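Local coordinates for WGR domain-containing protein (Bacteroides fragilis, PDB 2RA8) that is of unknown function but combines an N-terminal WGR domain, a module that probably binds nucleic acid in related proteins, with a curved array of leucine-rich repeats, at residues K196-I201 against S216-L221. Numbering follows the deposited sequence.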
loop_
_atom_site.group_PDB
_atom_site.type_symbol
_atom_site.label_atom_id
_atom_site.label_comp_id
_atom_site.label_asym_id
_atom_site.label_seq_id
_atom_site.Cartn_x
_atom_site.Cartn_y
_atom_site.Cartn_z
ATOM N N LYS A 196 -22.724 -16.376 -1.885
ATOM C CA LYS A 196 -23.013 -15.432 -2.962
ATOM C C LYS A 196 -21.725 -14.948 -3.583
ATOM O O LYS A 196 -21.686 -14.583 -4.763
ATOM C CB LYS A 196 -23.767 -14.201 -2.444
ATOM C CG LYS A 196 -25.133 -14.499 -1.829
ATOM C CD LYS A 196 -26.235 -13.754 -2.574
ATOM C CE LYS A 196 -27.488 -13.585 -1.720
ATOM N NZ LYS A 196 -27.246 -12.679 -0.558
ATOM N N SER A 197 -20.665 -14.922 -2.779
ATOM C CA SER A 197 -19.368 -14.467 -3.257
ATOM C C SER A 197 -18.247 -15.367 -2.788
ATOM O O SER A 197 -18.154 -15.715 -1.606
ATOM C CB SER A 197 -19.103 -13.027 -2.781
ATOM O OG SER A 197 -17.971 -12.482 -3.434
ATOM N N LEU A 198 -17.380 -15.730 -3.727
ATOM C CA LEU A 198 -16.250 -16.598 -3.459
ATOM C C LEU A 198 -15.028 -16.085 -4.169
ATOM O O LEU A 198 -14.995 -16.026 -5.402
ATOM C CB LEU A 198 -16.546 -18.019 -3.956
ATOM C CG LEU A 198 -15.385 -19.018 -3.902
ATOM C CD1 LEU A 198 -14.884 -19.150 -2.461
ATOM C CD2 LEU A 198 -15.838 -20.372 -4.449
ATOM N N GLU A 199 -14.018 -15.701 -3.396
ATOM C CA GLU A 199 -12.773 -15.209 -3.969
ATOM C C GLU A 199 -11.629 -15.898 -3.300
ATOM O O GLU A 199 -11.554 -15.945 -2.073
ATOM C CB GLU A 199 -12.624 -13.693 -3.775
ATOM C CG GLU A 199 -11.193 -13.170 -4.031
ATOM C CD GLU A 199 -11.123 -11.643 -4.090
ATOM O OE1 GLU A 199 -11.860 -10.977 -3.330
ATOM O OE2 GLU A 199 -10.324 -11.113 -4.886
ATOM N N ILE A 200 -10.733 -16.459 -4.101
ATOM C CA ILE A 200 -9.579 -17.145 -3.559
ATOM C C ILE A 200 -8.326 -16.503 -4.113
ATOM O O ILE A 200 -8.141 -16.414 -5.327
ATOM C CB ILE A 200 -9.621 -18.651 -3.895
ATOM C CG1 ILE A 200 -10.914 -19.277 -3.333
ATOM C CG2 ILE A 200 -8.400 -19.342 -3.314
ATOM C CD1 ILE A 200 -11.084 -20.755 -3.653
ATOM N N ILE A 201 -7.480 -16.025 -3.210
ATOM C CA ILE A 201 -6.221 -15.373 -3.562
ATOM C C ILE A 201 -5.136 -16.400 -3.369
ATOM O O ILE A 201 -4.978 -16.956 -2.274
ATOM C CB ILE A 201 -5.981 -14.151 -2.650
ATOM C CG1 ILE A 201 -7.145 -13.168 -2.814
ATOM C CG2 ILE A 201 -4.675 -13.452 -3.014
ATOM C CD1 ILE A 201 -7.225 -12.123 -1.711
ATOM N N SER A 216 -18.849 -28.679 -6.133
ATOM C CA SER A 216 -19.824 -28.054 -5.245
ATOM C C SER A 216 -20.938 -27.441 -6.029
ATOM O O SER A 216 -20.793 -27.149 -7.214
ATOM C CB SER A 216 -19.166 -26.955 -4.415
ATOM O OG SER A 216 -18.067 -27.454 -3.677
ATOM N N ASP A 217 -22.074 -27.247 -5.370
ATOM C CA ASP A 217 -23.216 -26.626 -6.017
ATOM C C ASP A 217 -23.327 -25.236 -5.448
ATOM O O ASP A 217 -23.517 -25.056 -4.245
ATOM C CB ASP A 217 -24.493 -27.425 -5.741
ATOM C CG ASP A 217 -24.425 -28.836 -6.303
ATOM O OD1 ASP A 217 -24.244 -28.982 -7.536
ATOM O OD2 ASP A 217 -24.547 -29.797 -5.515
ATOM N N LEU A 218 -23.179 -24.243 -6.314
ATOM C CA LEU A 218 -23.250 -22.848 -5.905
ATOM C C LEU A 218 -24.248 -22.136 -6.780
ATOM O O LEU A 218 -23.903 -21.182 -7.478
ATOM C CB LEU A 218 -21.857 -22.197 -6.064
ATOM C CG LEU A 218 -20.700 -22.958 -5.417
ATOM C CD1 LEU A 218 -19.369 -22.313 -5.758
ATOM C CD2 LEU A 218 -20.900 -22.979 -3.906
ATOM N N PRO A 219 -25.521 -22.571 -6.750
ATOM C CA PRO A 219 -26.546 -21.937 -7.581
ATOM C C PRO A 219 -26.777 -20.464 -7.369
ATOM O O PRO A 219 -27.136 -19.753 -8.304
ATOM C CB PRO A 219 -27.797 -22.756 -7.269
ATOM C CG PRO A 219 -27.603 -23.096 -5.825
ATOM C CD PRO A 219 -26.138 -23.508 -5.790
ATOM N N ASN A 220 -26.589 -19.985 -6.146
ATOM C CA ASN A 220 -26.816 -18.567 -5.878
ATOM C C ASN A 220 -25.568 -17.721 -5.942
ATOM O O ASN A 220 -25.613 -16.537 -5.621
ATOM C CB ASN A 220 -27.475 -18.381 -4.513
ATOM C CG ASN A 220 -28.827 -19.075 -4.422
ATOM O OD1 ASN A 220 -29.645 -18.982 -5.346
ATOM N ND2 ASN A 220 -29.070 -19.759 -3.309
ATOM N N LEU A 221 -24.449 -18.313 -6.354
ATOM C CA LEU A 221 -23.196 -17.556 -6.445
ATOM C C LEU A 221 -23.358 -16.395 -7.424
ATOM O O LEU A 221 -23.943 -16.551 -8.498
ATOM C CB LEU A 221 -22.059 -18.467 -6.917
ATOM C CG LEU A 221 -20.649 -17.891 -6.731
ATOM C CD1 LEU A 221 -20.354 -17.780 -5.253
ATOM C CD2 LEU A 221 -19.627 -18.784 -7.394
#
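Lys196 and Leu221 bring the two backbones together, their CA atoms 4.1 Å apart, and from there the paths diverge: strand 197-201 runs on from Lys196, whereas the loop that follows helix 207-215 reaches the start of the strand through Leu221. This loop contains a type I beta turn from Leu218 to Leu221, in which Leu221 N donates to Leu218 O at 3.1 Å. No hydrogen bond joins the two segments, but Lys196 makes backbone hydrogen bonds with Glu222 and Lys223, just beyond the turn, and so links the start of the strand to its parallel neighbour, strand 223-227. Leu221 makes the closest side-chain approach. Its CA-CB bond leads away from the strand, yet with CG anti to the backbone N (chi1 -166°) the chain turns back and carries CD1 against the Lys196 carbonyl, 3.5 Å from Lys196 O. The same methyl reaches the base of the Leu198 side chain, with Leu221 CD1 4.0 Å from Leu198 CB. The contact lies within one strand-helix-strand connection of the leucine-rich-repeat array, which joins parallel neighbours 197-201 and 223-227 through helix 207-215; Leu198 from the strand meets Leu218 and Leu221 from the return loop in its interior. Leu198 also touches Leu177 and Leu224 on the flanking strands. Its CB points toward the turn, and its branch ends tip to tip with Leu218, at 4.2 Å between Leu198 CD2 and Leu218 CD1. Within the turn Leu218 CD1 also lies 3.9 Å from Leu221 CD2, making the three leucines a continuous apolar patch. At the solvent-exposed margin, the aliphatic part of Lys196 passes loosely by the turn, Lys196 CD standing 4.2 Å from Asn220 O, while Asn220 ND2 is hydrogen-bonded to the carbonyl oxygen of Pro193.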